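Local coordinates for malonyl CoA reductase (malonate semialdehyde-forming) (Sulfolobus tokodaii, PDB 2EP5), which probably interconverts malonyl-CoA and malonate semialdehyde with NADP(H) and CoA, as a member of the aspartate-semialdehyde dehydrogenase family, at residues S8-T13 and S83-E88; L32-A37 and P66-N71; E88-I93 and S106-F111. One frame throughout, in Å; residues are numbered along the deposited sequence.

How the contacts relate
All three contacts lie in the Rossmann-type, predicted NAD(P)-binding domain. Contact 1 is the most buried: it pairs the C-terminal ends of strands 5-10 and 80-83 through one backbone bond and leucine packing. Contact 2 lies further out, at the sheet edge, where strand 67-68 is held to strand 30-36 by a backbone bond and a serine hydroxyl. These two contacts adjoin, since strands 5-10 and 30-36 are neighbours, with probable bonds from Leu9 to Lys34 and Ser36. Contact 3 shares Glu88 and helix 87-99 with contact 1, and a probable Ser83–Asn107 backbone bond joins them; no hydrogen bonds cross it, and it runs from a buried alanine pair to exposed Glu91.

Contact 1 (S8-T13 and S83-E88); sequences SLLGST and SALPNE
At the C-terminal ends of the parallel neighbours 5-10 and 80-83, Leu10 bridges to Ser83, and their side chains stand on the same face of the sheet. A single backbone hydrogen bond crosses here, from Ala84 N to Leu10 O at 2.9 Å. It is bent, 150° at the hydrogen, and the donor lies above the carbonyl plane, consistent with segment 83-88 already leaving the strand. The Leu10 side chain carries most of the apolar contact. Its CB faces Leu85 CG at 3.6 Å and also lies near the hydroxyl of Ser83. With chi1 at -86°, Leu10 CG is anti to the carbonyl carbon and beside the backbone N; it meets Leu85 CD1 at 4.0 Å. At the tip, Leu10 CD2 touches the same Leu85 CD1 at 3.6 Å; the two side chains cross obliquely. Ile93 of helix 87-99 packs on both of them. Replacing Leu85 with an alanine would remove CG and both methyls, and would probably leave Leu10 and Ile93 less well packed where the strand ends meet the helix. Ser83 OG hydrogen-bonds to Glu94 of that helix and accepts a long, weak bond from Leu85 N, 3.4 Å away. Gly11 has positive phi and runs close along the partner: a CB on it would clash with Leu85 N and Ala84 O. Leu85 CD2 lies against Gly11 N at 3.7 Å, and Ala84 CB against Gly11 O at 3.3 Å. Gly11 opens a GxxGxxG sequence, as in the dinucleotide-binding loops of Rossmann domains. The chemistry is therefore mainly apolar, with one backbone bond and a buried hydroxyl satisfied by the helix, and it brings the glycine loop and the turn after strand 80-83 together without side-chain bulk at Gly11.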
loop_
_atom_site.group_PDB
_atom_site.type_symbol
_atom_site.label_atom_id
_atom_site.label_comp_id
_atom_site.label_asym_id
_atom_site.label_seq_id
_atom_site.Cartn_x
_atom_site.Cartn_y
_atom_site.Cartn_z
ATOM N N SER A 8 21.589 31.115 -1.032
ATOM C CA SER A 8 22.168 29.880 -1.541
ATOM C C SER A 8 21.482 28.763 -0.755
ATOM O O SER A 8 20.899 29.017 0.296
ATOM C CB SER A 8 23.678 29.845 -1.309
ATOM O OG SER A 8 23.984 29.690 0.057
ATOM N N LEU A 9 21.547 27.537 -1.260
ATOM C CA LEU A 9 20.901 26.412 -0.593
ATOM C C LEU A 9 21.802 25.188 -0.443
ATOM O O LEU A 9 22.269 24.627 -1.438
ATOM C CB LEU A 9 19.633 26.021 -1.358
ATOM C CG LEU A 9 18.807 24.843 -0.820
ATOM C CD1 LEU A 9 18.247 25.183 0.560
ATOM C CD2 LEU A 9 17.675 24.515 -1.796
ATOM N N LEU A 10 22.047 24.791 0.805
ATOM C CA LEU A 10 22.861 23.615 1.112
ATOM C C LEU A 10 21.940 22.389 1.170
ATOM O O LEU A 10 20.822 22.477 1.669
ATOM C CB LEU A 10 23.573 23.799 2.455
ATOM C CG LEU A 10 24.927 24.534 2.506
ATOM C CD1 LEU A 10 24.952 25.737 1.565
ATOM C CD2 LEU A 10 25.188 24.961 3.933
ATOM N N GLY A 11 22.409 21.254 0.660
ATOM C CA GLY A 11 21.584 20.061 0.656
ATOM C C GLY A 11 20.311 20.347 -0.126
ATOM O O GLY A 11 19.207 20.234 0.405
ATOM N N SER A 12 20.480 20.724 -1.393
ATOM C CA SER A 12 19.373 21.072 -2.279
ATOM C C SER A 12 18.842 19.886 -3.073
ATOM O O SER A 12 17.838 19.995 -3.769
ATOM C CB SER A 12 19.829 22.146 -3.266
ATOM O OG SER A 12 20.865 21.652 -4.105
ATOM N N THR A 13 19.526 18.756 -2.956
ATOM C CA THR A 13 19.175 17.538 -3.679
ATOM C C THR A 13 18.130 16.644 -3.002
ATOM O O THR A 13 17.400 15.918 -3.678
ATOM C CB THR A 13 20.471 16.738 -3.961
ATOM O OG1 THR A 13 21.112 17.281 -5.120
ATOM C CG2 THR A 13 20.194 15.278 -4.163
ATOM N N SER A 83 20.019 26.137 4.713
ATOM C CA SER A 83 20.541 24.782 4.778
ATOM C C SER A 83 19.509 23.696 5.037
ATOM O O SER A 83 18.660 23.813 5.928
ATOM C CB SER A 83 21.626 24.702 5.857
ATOM O OG SER A 83 22.209 23.410 5.899
ATOM N N ALA A 84 19.603 22.635 4.243
ATOM C CA ALA A 84 18.727 21.482 4.364
ATOM C C ALA A 84 19.630 20.258 4.412
ATOM O O ALA A 84 19.216 19.153 4.084
ATOM C CB ALA A 84 17.791 21.398 3.172
ATOM N N LEU A 85 20.878 20.478 4.817
ATOM C CA LEU A 85 21.864 19.406 4.923
ATOM C C LEU A 85 21.431 18.290 5.870
ATOM O O LEU A 85 20.662 18.512 6.812
ATOM C CB LEU A 85 23.190 19.966 5.429
ATOM C CG LEU A 85 23.964 20.926 4.536
ATOM C CD1 LEU A 85 24.973 21.707 5.392
ATOM C CD2 LEU A 85 24.660 20.147 3.417
ATOM N N PRO A 86 21.905 17.063 5.620
ATOM C CA PRO A 86 21.490 16.010 6.550
ATOM C C PRO A 86 22.126 16.273 7.926
ATOM O O PRO A 86 23.214 16.853 8.027
ATOM C CB PRO A 86 21.985 14.720 5.877
ATOM C CG PRO A 86 23.063 15.176 4.924
ATOM C CD PRO A 86 22.545 16.501 4.415
ATOM N N ASN A 87 21.424 15.861 8.974
ATOM C CA ASN A 87 21.865 16.056 10.348
ATOM C C ASN A 87 23.313 15.647 10.635
ATOM O O ASN A 87 24.023 16.346 11.357
ATOM C CB ASN A 87 20.910 15.316 11.303
ATOM C CG ASN A 87 19.515 15.934 11.338
ATOM O OD1 ASN A 87 18.541 15.294 11.761
ATOM N ND2 ASN A 87 19.416 17.186 10.909
ATOM N N GLU A 88 23.757 14.532 10.069
ATOM C CA GLU A 88 25.119 14.049 10.313
ATOM C C GLU A 88 26.236 14.813 9.596
ATOM O O GLU A 88 27.411 14.507 9.788
ATOM C CB GLU A 88 25.232 12.566 9.950
ATOM C CG GLU A 88 23.901 11.872 9.735
ATOM C CD GLU A 88 23.148 12.409 8.526
ATOM O OE1 GLU A 88 23.680 12.323 7.392
ATOM O OE2 GLU A 88 22.024 12.920 8.718
#

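Contact 2 (L32-A37 and P66-N71); sequences LVKVSA and PIVSTN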
loop_
_atom_site.group_PDB
_atom_site.type_symbol
_atom_site.label_atom_id
_atom_site.label_comp_id
_atom_site.label_asym_id
_atom_site.label_seq_id
_atom_site.Cartn_x
_atom_site.Cartn_y
_atom_site.Cartn_z
ATOM N N LEU A 32 17.263 32.725 -5.389
ATOM C CA LEU A 32 18.154 31.582 -5.264
ATOM C C LEU A 32 19.174 31.626 -6.394
ATOM O O LEU A 32 18.825 31.463 -7.570
ATOM C CB LEU A 32 17.349 30.282 -5.319
ATOM C CG LEU A 32 18.138 28.972 -5.298
ATOM C CD1 LEU A 32 18.996 28.904 -4.039
ATOM C CD2 LEU A 32 17.166 27.794 -5.367
ATOM N N VAL A 33 20.435 31.849 -6.035
ATOM C CA VAL A 33 21.492 31.939 -7.026
ATOM C C VAL A 33 22.510 30.820 -6.925
ATOM O O VAL A 33 23.344 30.664 -7.815
ATOM C CB VAL A 33 22.236 33.280 -6.919
ATOM C CG1 VAL A 33 21.246 34.431 -7.049
ATOM C CG2 VAL A 33 22.990 33.358 -5.594
ATOM N N LYS A 34 22.445 30.045 -5.847
ATOM C CA LYS A 34 23.387 28.941 -5.653
ATOM C C LYS A 34 22.807 27.759 -4.885
ATOM O O LYS A 34 22.175 27.918 -3.840
ATOM C CB LYS A 34 24.655 29.429 -4.929
ATOM C CG LYS A 34 25.574 30.286 -5.783
ATOM C CD LYS A 34 26.741 30.824 -4.988
ATOM C CE LYS A 34 27.695 31.573 -5.898
ATOM N NZ LYS A 34 28.886 32.058 -5.162
ATOM N N VAL A 35 23.033 26.569 -5.426
ATOM C CA VAL A 35 22.567 25.344 -4.809
ATOM C C VAL A 35 23.793 24.476 -4.625
ATOM O O VAL A 35 24.697 24.461 -5.471
ATOM C CB VAL A 35 21.536 24.601 -5.693
ATOM C CG1 VAL A 35 20.251 25.392 -5.756
ATOM C CG2 VAL A 35 22.096 24.392 -7.091
ATOM N N SER A 36 23.820 23.762 -3.508
ATOM C CA SER A 36 24.933 22.898 -3.176
ATOM C C SER A 36 24.453 21.471 -2.999
ATOM O O SER A 36 23.288 21.229 -2.688
ATOM C CB SER A 36 25.596 23.400 -1.890
ATOM O OG SER A 36 26.712 22.612 -1.536
ATOM N N ALA A 37 25.363 20.529 -3.217
ATOM C CA ALA A 37 25.067 19.111 -3.082
ATOM C C ALA A 37 26.381 18.408 -2.774
ATOM O O ALA A 37 27.371 19.060 -2.426
ATOM C CB ALA A 37 24.466 18.568 -4.373
ATOM N N PRO A 66 24.510 26.213 -11.222
ATOM C CA PRO A 66 25.658 25.326 -11.007
ATOM C C PRO A 66 25.750 24.865 -9.558
ATOM O O PRO A 66 25.414 25.621 -8.641
ATOM C CB PRO A 66 26.836 26.202 -11.413
ATOM C CG PRO A 66 26.411 27.548 -10.866
ATOM C CD PRO A 66 24.932 27.628 -11.244
ATOM N N ILE A 67 26.187 23.623 -9.358
ATOM C CA ILE A 67 26.337 23.077 -8.013
ATOM C C ILE A 67 27.672 23.571 -7.446
ATOM O O ILE A 67 28.719 23.436 -8.076
ATOM C CB ILE A 67 26.344 21.521 -8.008
ATOM C CG1 ILE A 67 25.064 20.968 -8.646
ATOM C CG2 ILE A 67 26.469 21.012 -6.575
ATOM C CD1 ILE A 67 23.799 21.287 -7.884
ATOM N N VAL A 68 27.621 24.163 -6.260
ATOM C CA VAL A 68 28.821 24.664 -5.615
ATOM C C VAL A 68 29.107 23.853 -4.354
ATOM O O VAL A 68 28.263 23.085 -3.884
ATOM C CB VAL A 68 28.667 26.158 -5.243
ATOM C CG1 VAL A 68 28.464 26.985 -6.510
ATOM C CG2 VAL A 68 27.483 26.350 -4.299
ATOM N N SER A 69 30.306 24.023 -3.811
ATOM C CA SER A 69 30.689 23.311 -2.602
ATOM C C SER A 69 29.987 23.943 -1.410
ATOM O O SER A 69 29.316 24.971 -1.534
ATOM C CB SER A 69 32.196 23.397 -2.379
ATOM O OG SER A 69 32.544 24.660 -1.839
ATOM N N THR A 70 30.160 23.318 -0.252
ATOM C CA THR A 70 29.565 23.801 0.987
ATOM C C THR A 70 30.535 24.739 1.717
ATOM O O THR A 70 30.268 25.172 2.835
ATOM C CB THR A 70 29.218 22.613 1.909
ATOM O OG1 THR A 70 30.389 21.814 2.123
ATOM C CG2 THR A 70 28.153 21.746 1.270
ATOM N N ASN A 71 31.649 25.062 1.063
ATOM C CA ASN A 71 32.670 25.916 1.660
ATOM C C ASN A 71 32.447 27.418 1.514
ATOM O O ASN A 71 31.830 27.882 0.558
ATOM C CB ASN A 71 34.039 25.521 1.107
ATOM C CG ASN A 71 34.428 24.102 1.492
ATOM O OD1 ASN A 71 34.961 23.344 0.676
ATOM N ND2 ASN A 71 34.164 23.736 2.743
#
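One of the two hydrogen bonds between these segments comes from a side chain: the hydroxyl of a serine in one strand donates to a backbone carbonyl of the other, Ser36 OG to Val68 O at 2.9 Å. The touching parts run 66° apart, so the parallel pairing is short. Ser36 OG is anti to the backbone N (chi1 -179°), which carries it across to the second segment. It approaches Val68 O from above the carbonyl plane, and the CG2 methyl of Thr70 closes in on Ser36 OG at 3.3 Å. The other bond is between backbones: Val68 N gives its hydrogen to Val35 O at 3.0 Å, nearly straight at 162° and in the carbonyl plane. Val35 O also receives a CA-H...O contact from Ile67, so the oxygen takes a hydrogen bond and a weaker C-H contact from successive residues. On the sheet face carrying Val35 and Ile67, the valine CG2 meets Ile67 CD1 at 3.6 Å, and the two side chains cross obliquely. The branches of Ile67 divide the work. CG1, beside the backbone N, sends CD1 to Val35, while Ile67 CG2, anti to the backbone N, lies 3.6 Å from Ala37 N and also packs on Ala37 CB at 3.9 Å. Tyr46 of helix 46-49 covers both Val35 and Ile67. Beyond the strand, Ser69 OG accepts from Asn71 N at 3.1 Å, an ST turn, and also bonds to Asp74. Lys34 NZ hydrogen-bonds to the carbonyl of Asp74 as well, so both segments are tied to the loop that follows. Strand 67-68 is thus a short third strand at the edge of a parallel sheet of order 3-2-1-4-5-6, the arrangement of the classical Rossmann fold.

Contact 3 (E88-I93 and S106-F111); sequences ELAESI and SNASPF
Two methyl groups form the tight part of this contact: Ala90 CB and Ala108 CB meet tip to tip at 3.4 Å, with both residues buried. Pro110 extends the apolar patch outward. Its CG lies 4.1 Å from Ala90 CB and 3.8 Å from the backbone Glu91 N, so the ring rests against the first turns of helix 87-99, while its CB faces Glu91 CB at 3.9 Å. The solvent side is more open, and one methylene of exposed Glu91 meets the Phe111 ring there. Glu91 is extended, with CG anti to the backbone N (chi1 -159°), and lays only its aliphatic part on Phe111: Glu91 CG approaches Phe111 CE2 obliquely at 3.7 Å, and the two side chains cross at about a right angle. The carboxylate plane is turned 66° from the ring, and no hydrogen bond crosses the contact. The loop is shaped from within by an ST turn, in which Ser106 OG accepts from Ala108 N at 3.0 Å; that hydroxyl also bonds to Glu94 and Lys147. The segment 106-111 thus folds back from the end of strand 103-106 onto the start of the helix in the beta-alpha-beta crossover 80-83, 87-99, 103-106 of a Rossmann domain.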
loop_
_atom_site.group_PDB
_atom_site.type_symbol
_atom_site.label_atom_id
_atom_site.label_comp_id
_atom_site.label_asym_id
_atom_site.label_seq_id
_atom_site.Cartn_x
_atom_site.Cartn_y
_atom_site.Cartn_z
ATOM N N GLU A 88 23.757 14.532 10.069
ATOM C CA GLU A 88 25.119 14.049 10.313
ATOM C C GLU A 88 26.236 14.813 9.596
ATOM O O GLU A 88 27.411 14.507 9.788
ATOM C CB GLU A 88 25.232 12.566 9.950
ATOM C CG GLU A 88 23.901 11.872 9.735
ATOM C CD GLU A 88 23.148 12.409 8.526
ATOM O OE1 GLU A 88 23.680 12.323 7.392
ATOM O OE2 GLU A 88 22.024 12.920 8.718
ATOM N N LEU A 89 25.889 15.803 8.780
ATOM C CA LEU A 89 26.919 16.561 8.064
ATOM C C LEU A 89 26.849 18.058 8.325
ATOM O O LEU A 89 27.807 18.783 8.083
ATOM C CB LEU A 89 26.790 16.330 6.554
ATOM C CG LEU A 89 26.855 14.886 6.054
ATOM C CD1 LEU A 89 26.554 14.831 4.555
ATOM C CD2 LEU A 89 28.233 14.318 6.349
ATOM N N ALA A 90 25.710 18.512 8.828
ATOM C CA ALA A 90 25.486 19.925 9.070
ATOM C C ALA A 90 26.390 20.663 10.057
ATOM O O ALA A 90 26.753 21.807 9.801
ATOM C CB ALA A 90 24.022 20.144 9.464
ATOM N N GLU A 91 26.748 20.037 11.176
ATOM C CA GLU A 91 27.560 20.729 12.176
ATOM C C GLU A 91 28.840 21.365 11.647
ATOM O O GLU A 91 28.989 22.583 11.690
ATOM C CB GLU A 91 27.901 19.811 13.357
ATOM C CG GLU A 91 28.290 20.616 14.610
ATOM C CD GLU A 91 28.645 19.759 15.815
ATOM O OE1 GLU A 91 27.919 18.789 16.102
ATOM O OE2 GLU A 91 29.648 20.070 16.494
ATOM N N SER A 92 29.764 20.547 11.155
ATOM C CA SER A 92 31.019 21.071 10.641
ATOM C C SER A 92 30.815 22.138 9.570
ATOM O O SER A 92 31.327 23.253 9.676
ATOM C CB SER A 92 31.861 19.941 10.050
ATOM O OG SER A 92 32.147 18.957 11.027
ATOM N N ILE A 93 30.059 21.784 8.537
ATOM C CA ILE A 93 29.807 22.689 7.424
ATOM C C ILE A 93 29.236 24.021 7.872
ATOM O O ILE A 93 29.818 25.075 7.618
ATOM C CB ILE A 93 28.859 22.028 6.403
ATOM C CG1 ILE A 93 29.530 20.784 5.826
ATOM C CG2 ILE A 93 28.517 23.000 5.291
ATOM C CD1 ILE A 93 28.597 19.908 4.999
ATOM N N SER A 106 19.263 27.229 9.081
ATOM C CA SER A 106 19.223 25.800 8.812
ATOM C C SER A 106 18.144 24.995 9.521
ATOM O O SER A 106 17.766 25.310 10.658
ATOM C CB SER A 106 20.595 25.213 9.159
ATOM O OG SER A 106 20.525 23.818 9.358
ATOM N N ASN A 107 17.641 23.955 8.852
ATOM C CA ASN A 107 16.639 23.108 9.482
ATOM C C ASN A 107 17.228 21.767 9.915
ATOM O O ASN A 107 16.501 20.847 10.275
ATOM C CB ASN A 107 15.380 22.927 8.592
ATOM C CG ASN A 107 15.688 22.466 7.161
ATOM O OD1 ASN A 107 15.137 23.015 6.200
ATOM N ND2 ASN A 107 16.535 21.455 7.015
ATOM N N ALA A 108 18.554 21.667 9.892
ATOM C CA ALA A 108 19.244 20.450 10.331
ATOM C C ALA A 108 19.369 20.525 11.853
ATOM O O ALA A 108 19.494 21.608 12.415
ATOM C CB ALA A 108 20.621 20.359 9.696
ATOM N N SER A 109 19.358 19.370 12.507
ATOM C CA SER A 109 19.415 19.281 13.973
ATOM C C SER A 109 20.581 19.890 14.779
ATOM O O SER A 109 20.362 20.420 15.870
ATOM C CB SER A 109 19.245 17.820 14.382
ATOM O OG SER A 109 20.290 17.041 13.851
ATOM N N PRO A 110 21.826 19.816 14.279
ATOM C CA PRO A 110 22.934 20.393 15.057
ATOM C C PRO A 110 22.713 21.843 15.516
ATOM O O PRO A 110 22.267 22.688 14.738
ATOM C CB PRO A 110 24.123 20.258 14.109
ATOM C CG PRO A 110 23.798 18.988 13.364
ATOM C CD PRO A 110 22.327 19.181 13.049
ATOM N N PHE A 111 23.007 22.108 16.788
ATOM C CA PHE A 111 22.863 23.438 17.376
ATOM C C PHE A 111 21.437 23.858 17.743
ATOM O O PHE A 111 21.252 24.866 18.425
ATOM C CB PHE A 111 23.446 24.505 16.444
ATOM C CG PHE A 111 24.935 24.431 16.285
ATOM C CD1 PHE A 111 25.778 24.704 17.361
ATOM C CD2 PHE A 111 25.499 24.089 15.056
ATOM C CE1 PHE A 111 27.164 24.639 17.217
ATOM C CE2 PHE A 111 26.881 24.019 14.899
ATOM C CZ PHE A 111 27.717 24.295 15.987
#